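Local coordinates for protein acetamidase (PDB 2II1) that probably hydrolyses carbon-nitrogen bonds in linear amides and binds a pair of calcium ions, at residues L178-A186 and G196-L205; T224-A232 and A242-L250. All blocks are in the same frame, centred on the assembly; numbering follows the deposited sequence.

Interaction 1 (L178-A186 and G196-L205). With CA (calcium ion), chain F; CA (calcium ion), chain E.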
# COMPACT_ATOMS: atom_id res chain seq x y z
N LEU A 178 -3.20 28.54 2.06
CA LEU A 178 -3.63 27.27 1.45
C LEU A 178 -3.75 27.43 -0.07
O LEU A 178 -4.24 28.43 -0.54
CB LEU A 178 -5.01 26.84 2.02
CG LEU A 178 -5.63 25.52 1.57
CD1 LEU A 178 -4.73 24.31 1.85
CD2 LEU A 178 -7.00 25.30 2.22
N ALA A 179 -3.29 26.43 -0.80
CA ALA A 179 -3.30 26.43 -2.26
C ALA A 179 -3.58 24.98 -2.67
O ALA A 179 -3.20 24.06 -1.96
CB ALA A 179 -1.92 26.90 -2.82
N LEU A 180 -4.29 24.77 -3.77
CA LEU A 180 -4.56 23.41 -4.20
C LEU A 180 -4.72 23.33 -5.70
O LEU A 180 -4.93 24.32 -6.37
CB LEU A 180 -5.75 22.80 -3.47
CG LEU A 180 -7.17 23.22 -3.84
CD1 LEU A 180 -7.60 22.69 -5.22
CD2 LEU A 180 -8.10 22.77 -2.75
N GLY A 181 -4.58 22.11 -6.20
CA GLY A 181 -4.49 21.91 -7.62
C GLY A 181 -4.39 20.44 -7.97
O GLY A 181 -4.63 19.57 -7.13
N ASP A 182 -4.05 20.19 -9.22
CA ASP A 182 -3.69 18.86 -9.67
C ASP A 182 -4.75 17.83 -9.37
O ASP A 182 -4.48 16.82 -8.70
CB ASP A 182 -2.37 18.44 -9.02
CG ASP A 182 -1.84 17.15 -9.58
OD1 ASP A 182 -1.94 16.96 -10.80
OD2 ASP A 182 -1.30 16.31 -8.81
N LEU A 183 -5.95 18.07 -9.91
CA LEU A 183 -7.07 17.17 -9.77
C LEU A 183 -6.90 15.99 -10.73
O LEU A 183 -6.29 16.15 -11.79
CB LEU A 183 -8.38 17.90 -10.07
CG LEU A 183 -8.73 19.16 -9.28
CD1 LEU A 183 -10.17 19.60 -9.61
CD2 LEU A 183 -8.56 18.95 -7.78
N HIS A 184 -7.43 14.82 -10.34
CA HIS A 184 -7.43 13.62 -11.18
C HIS A 184 -8.82 13.05 -11.21
O HIS A 184 -9.56 13.12 -10.23
CB HIS A 184 -6.50 12.53 -10.69
CG HIS A 184 -5.08 12.98 -10.56
ND1 HIS A 184 -4.25 12.56 -9.55
CD2 HIS A 184 -4.35 13.84 -11.31
CE1 HIS A 184 -3.06 13.12 -9.69
NE2 HIS A 184 -3.10 13.92 -10.75
N ALA A 185 -9.14 12.47 -12.35
CA ALA A 185 -10.40 11.81 -12.59
C ALA A 185 -10.27 10.33 -12.16
O ALA A 185 -11.27 9.65 -11.87
CB ALA A 185 -10.76 11.95 -14.06
N ALA A 186 -9.03 9.85 -12.11
CA ALA A 186 -8.74 8.52 -11.65
C ALA A 186 -7.26 8.43 -11.39
O ALA A 186 -6.47 9.12 -12.05
CB ALA A 186 -9.14 7.50 -12.69
N GLY A 196 -1.83 10.72 -12.93
CA GLY A 196 -3.17 10.16 -12.88
C GLY A 196 -3.83 10.56 -14.17
O GLY A 196 -3.16 10.99 -15.11
N VAL A 197 -5.15 10.42 -14.25
CA VAL A 197 -5.84 11.01 -15.38
C VAL A 197 -5.92 12.49 -15.00
O VAL A 197 -6.70 12.85 -14.15
CB VAL A 197 -7.25 10.40 -15.59
CG1 VAL A 197 -7.94 11.06 -16.78
CG2 VAL A 197 -7.14 8.89 -15.79
N GLU A 198 -5.10 13.31 -15.63
CA GLU A 198 -4.96 14.73 -15.25
C GLU A 198 -6.11 15.55 -15.81
O GLU A 198 -6.40 15.46 -17.01
CB GLU A 198 -3.66 15.30 -15.78
CG GLU A 198 -2.43 14.49 -15.40
CD GLU A 198 -2.12 14.54 -13.92
OE1 GLU A 198 -2.54 15.50 -13.23
OE2 GLU A 198 -1.48 13.62 -13.42
N ILE A 199 -6.73 16.39 -14.97
CA ILE A 199 -7.92 17.14 -15.34
C ILE A 199 -8.14 18.42 -14.53
O ILE A 199 -7.76 18.50 -13.38
CB ILE A 199 -9.17 16.22 -15.23
CG1 ILE A 199 -10.31 16.72 -16.13
CG2 ILE A 199 -9.60 16.01 -13.76
CD1 ILE A 199 -11.38 15.70 -16.33
N ALA A 200 -8.76 19.43 -15.15
CA ALA A 200 -9.16 20.64 -14.46
C ALA A 200 -10.54 20.47 -13.84
O ALA A 200 -11.32 19.57 -14.18
CB ALA A 200 -9.20 21.81 -15.41
N GLY A 201 -10.84 21.37 -12.93
CA GLY A 201 -12.10 21.34 -12.24
C GLY A 201 -12.23 22.36 -11.13
O GLY A 201 -11.53 23.38 -11.10
N THR A 202 -13.17 22.07 -10.23
CA THR A 202 -13.52 22.97 -9.15
C THR A 202 -13.67 22.20 -7.83
O THR A 202 -14.33 21.16 -7.77
CB THR A 202 -14.86 23.67 -9.47
OG1 THR A 202 -14.76 24.34 -10.72
CG2 THR A 202 -15.23 24.64 -8.37
N VAL A 203 -13.03 22.71 -6.78
CA VAL A 203 -13.12 22.05 -5.49
C VAL A 203 -13.93 22.96 -4.60
O VAL A 203 -13.73 24.18 -4.62
CB VAL A 203 -11.72 21.77 -4.88
CG1 VAL A 203 -11.84 21.33 -3.44
CG2 VAL A 203 -11.02 20.71 -5.66
N THR A 204 -14.87 22.36 -3.86
CA THR A 204 -15.61 23.04 -2.82
C THR A 204 -15.19 22.42 -1.50
O THR A 204 -15.23 21.20 -1.34
CB THR A 204 -17.13 22.92 -3.04
OG1 THR A 204 -17.46 23.51 -4.30
CG2 THR A 204 -17.94 23.63 -1.94
N LEU A 205 -14.75 23.26 -0.57
CA LEU A 205 -14.29 22.82 0.73
C LEU A 205 -14.76 23.76 1.83
O LEU A 205 -15.08 24.92 1.56
CB LEU A 205 -12.76 22.69 0.71
CG LEU A 205 -11.88 23.88 0.33
CD1 LEU A 205 -11.65 24.81 1.49
CD2 LEU A 205 -10.54 23.44 -0.16
CA CA F . -1.49 15.07 -11.53
CA CA E . 0.83 15.15 -8.68
O HOH W 1 -6.83 20.49 -11.64
O HOH W 2 -4.32 17.78 -13.12
O HOH W 3 2.94 14.49 -9.45
O HOH W 4 0.03 14.09 -10.75
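Gly196 lies over one face of the His184 ring, a CH-pi contact with CA 4.1 Å from the ring centroid, and opens a dinuclear calcium site built on a short, weakly bonded antiparallel pairing of 198-199 with the end of strand 176-184. With no side chain, its CA can lie directly over the ring and close to Ala186 O; its N bonds Glu198 OE2 from above the carboxylate plane. Val197 grips the loop after the strand twice: its N meets Ala186 O almost straight (2.9 Å, 172°), and its O accepts from Ala185 N in the carbonyl plane. Its two methyls divide between neighbours, CG1 on Ala185 CB and CG2 on Ala186 CB. Glu198 faces His184 as a non-hydrogen-bonded pair. The two side chains run alongside each other, with ring and carboxylate planes nearly perpendicular. Bent at chi2 (-68°), the glutamate brings both carboxylate oxygens onto one calcium ion, which His184 NE2 (2.1 Å) and Asp182 OD1 also bind. The Asp182 and Glu198 carboxylates are nearly coplanar; their close oxygens, OD1 and OE1, are held together by the shared metal. Ile199 N donates to Leu183 O at 3.2 Å, while a water bridges Ile199 O and Leu183 N. At Gly201 the strands part, and Leu183 CD1 rests on Gly201 CA. Beyond, the axes of 178-184 and 201-205 lie at 110°, with apolar side chains between them: Val203 CG2 touches Leu183 CD2 at 3.7 Å, and Leu205 meets Leu180 tip to tip through their CD2 methyls. Asn155 and Asp157 help complete the second calcium site; a water bridges the two ions, and so does Asp182, whose OD2 binds the second at 2.4 Å.

Interaction 2 (T224-A232 and A242-L250)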
# COMPACT_ATOMS: atom_id res chain seq x y z
N THR A 224 -14.40 6.12 7.36
CA THR A 224 -14.13 4.88 8.11
C THR A 224 -12.75 4.77 8.75
O THR A 224 -12.56 3.97 9.67
CB THR A 224 -14.30 3.66 7.19
OG1 THR A 224 -13.57 3.88 5.98
CG2 THR A 224 -15.76 3.44 6.86
N HIS A 225 -11.80 5.55 8.26
CA HIS A 225 -10.39 5.46 8.68
C HIS A 225 -9.77 6.81 8.95
O HIS A 225 -10.23 7.83 8.45
CB HIS A 225 -9.55 4.75 7.63
CG HIS A 225 -9.83 3.30 7.53
ND1 HIS A 225 -10.91 2.82 6.84
CD2 HIS A 225 -9.21 2.22 8.07
CE1 HIS A 225 -10.94 1.50 6.94
NE2 HIS A 225 -9.93 1.12 7.68
N PHE A 226 -8.72 6.78 9.75
CA PHE A 226 -7.86 7.92 9.97
C PHE A 226 -6.48 7.51 9.44
O PHE A 226 -6.08 6.35 9.56
CB PHE A 226 -7.82 8.27 11.47
CG PHE A 226 -6.83 9.33 11.80
CD1 PHE A 226 -7.13 10.66 11.56
CD2 PHE A 226 -5.58 8.99 12.28
CE1 PHE A 226 -6.19 11.62 11.80
CE2 PHE A 226 -4.65 9.97 12.53
CZ PHE A 226 -4.95 11.26 12.30
N MSE A 227 -5.78 8.44 8.80
CA MSE A 227 -4.46 8.13 8.25
C MSE A 227 -3.46 9.20 8.47
O MSE A 227 -3.76 10.37 8.26
CB MSE A 227 -4.55 7.94 6.75
CG MSE A 227 -5.74 7.16 6.33
SE MSE A 227 -5.66 6.85 4.42
CE MSE A 227 -7.54 6.30 4.26
N THR A 228 -2.26 8.78 8.83
CA THR A 228 -1.09 9.63 8.89
C THR A 228 -0.29 9.54 7.58
O THR A 228 -0.07 8.46 7.04
CB THR A 228 -0.21 9.34 10.15
OG1 THR A 228 0.14 7.95 10.21
CG2 THR A 228 -0.99 9.74 11.43
N ILE A 229 0.11 10.69 7.08
CA ILE A 229 0.88 10.83 5.83
C ILE A 229 2.33 11.32 6.08
O ILE A 229 2.58 12.28 6.85
CB ILE A 229 0.15 11.80 4.89
CG1 ILE A 229 -1.26 11.31 4.60
CG2 ILE A 229 0.89 11.91 3.57
CD1 ILE A 229 -2.15 12.34 3.97
N ALA A 230 3.29 10.69 5.40
CA ALA A 230 4.66 11.17 5.43
C ALA A 230 5.31 11.07 4.07
O ALA A 230 5.01 10.17 3.28
CB ALA A 230 5.48 10.43 6.50
N SER A 231 6.22 12.02 3.80
CA SER A 231 7.03 12.01 2.58
C SER A 231 8.52 12.03 2.88
O SER A 231 8.97 12.73 3.80
CB SER A 231 6.69 13.21 1.70
OG SER A 231 5.32 13.16 1.37
N ALA A 232 9.26 11.30 2.05
CA ALA A 232 10.70 11.16 2.20
C ALA A 232 11.37 10.90 0.86
O ALA A 232 10.72 10.70 -0.15
CB ALA A 232 10.99 10.05 3.20
N ALA A 242 5.50 7.49 8.23
CA ALA A 242 4.04 7.45 8.38
C ALA A 242 3.61 6.57 9.54
O ALA A 242 2.61 6.86 10.24
CB ALA A 242 3.33 6.95 7.08
N THR A 243 4.29 5.43 9.66
CA THR A 243 4.04 4.44 10.67
C THR A 243 4.37 4.98 12.08
O THR A 243 3.57 4.84 13.00
CB THR A 243 4.82 3.11 10.37
OG1 THR A 243 4.49 2.66 9.05
CG2 THR A 243 4.49 2.03 11.40
N LYS A 244 5.54 5.58 12.23
CA LYS A 244 5.93 6.17 13.51
C LYS A 244 5.03 7.31 13.96
O LYS A 244 4.84 7.48 15.16
CB LYS A 244 7.37 6.62 13.46
CG LYS A 244 8.32 5.42 13.53
CD LYS A 244 9.79 5.83 13.50
CE LYS A 244 10.72 4.64 13.73
NZ LYS A 244 12.07 5.10 14.18
N ASN A 245 4.49 8.08 13.00
CA ASN A 245 3.51 9.17 13.28
C ASN A 245 2.19 8.67 13.87
O ASN A 245 1.63 9.26 14.81
CB ASN A 245 3.21 9.97 12.01
CG ASN A 245 4.38 10.83 11.55
OD1 ASN A 245 5.43 10.83 12.17
ND2 ASN A 245 4.18 11.57 10.45
N MSE A 246 1.70 7.57 13.32
CA MSE A 246 0.53 6.91 13.89
C MSE A 246 0.85 6.39 15.29
O MSE A 246 0.15 6.66 16.25
CB MSE A 246 0.05 5.77 12.98
CG MSE A 246 -1.26 5.16 13.44
SE MSE A 246 -2.74 6.46 13.48
CE MSE A 246 -2.94 6.35 11.56
N ALA A 247 1.94 5.64 15.41
CA ALA A 247 2.28 4.96 16.67
C ALA A 247 2.56 5.96 17.84
O ALA A 247 2.17 5.72 18.98
CB ALA A 247 3.48 4.01 16.44
N THR A 248 3.26 7.04 17.55
CA THR A 248 3.59 8.03 18.58
C THR A 248 2.34 8.84 18.91
O THR A 248 2.15 9.20 20.06
CB THR A 248 4.78 8.96 18.20
OG1 THR A 248 4.46 9.71 17.02
CG2 THR A 248 6.07 8.17 17.97
N PHE A 249 1.49 9.12 17.93
CA PHE A 249 0.16 9.73 18.19
C PHE A 249 -0.71 8.91 19.19
O PHE A 249 -1.18 9.43 20.21
CB PHE A 249 -0.61 9.93 16.86
CG PHE A 249 -2.06 10.29 17.05
CD1 PHE A 249 -2.42 11.31 17.92
CD2 PHE A 249 -3.04 9.64 16.35
CE1 PHE A 249 -3.79 11.64 18.10
CE2 PHE A 249 -4.39 9.97 16.51
CZ PHE A 249 -4.76 10.98 17.39
N LEU A 250 -0.94 7.65 18.85
CA LEU A 250 -1.68 6.71 19.69
C LEU A 250 -1.07 6.57 21.10
O LEU A 250 -1.78 6.56 22.10
CB LEU A 250 -1.72 5.32 19.00
CG LEU A 250 -2.87 4.97 18.06
CD1 LEU A 250 -2.74 3.52 17.55
CD2 LEU A 250 -4.21 5.15 18.75
O HOH W 5 1.39 12.14 9.88
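Ala230 and Ala242 bring the backbones closest, CA to CA 4.8 Å, where strand 225-232 runs across helix segment 242-250 at 137° between chain directions, the segment axes 7.1 Å apart. Ala230 CB sits 3.4 Å from Ala242 N, an approach that its small side chain allows. Two residues earlier on the strand, Thr228 OG1 donates to Ala242 O (2.7 Å), tilted somewhat from the carbonyl plane. That oxygen also accepts the helical bond from Met246 N, so two donors share it. A chi1 of 54° points Thr228 OG1 at this carbonyl and leaves CG2 to meet Met246 CE. A valine in its place would probably leave Ala242 O without its second donor and cost the contact its direct strand-to-helix hydrogen bond. Met246, a selenomethionine bent at chi2 and chi3, lays SE in the plane of the Phe226 ring at its edge, a Met-aromatic contact 5.2 Å from the centroid. Phe226 CE2 meets Phe249 CE2 at 4.0 Å, the ring planes 49° apart. Phe215 and Phe292 extend this aromatic cluster; the arrangement is that of a helix packed across one face of a largely antiparallel sheet.

Both contacts are buried, and both reach the same large mixed sheet: interaction 1 through strand 201-210, interaction 2 through strand 225-232. They remain separate, with centres 24 Å apart and nearest atoms about 12 Å apart. Interaction 1 lies nearer the centre of the chain, 9 Å against 15 Å, and joins strand to strand: polar at its metal-binding end, apolar where the strands diverge. Interaction 2 joins a strand to a helix, and relies on aromatic and methyl contacts with a single direct hydrogen bond. Both touch the second subunit, interaction 1 through Ala186 alone. Carboxylate and imidazole metal ligands mark the first contact, while the second is largely apolar.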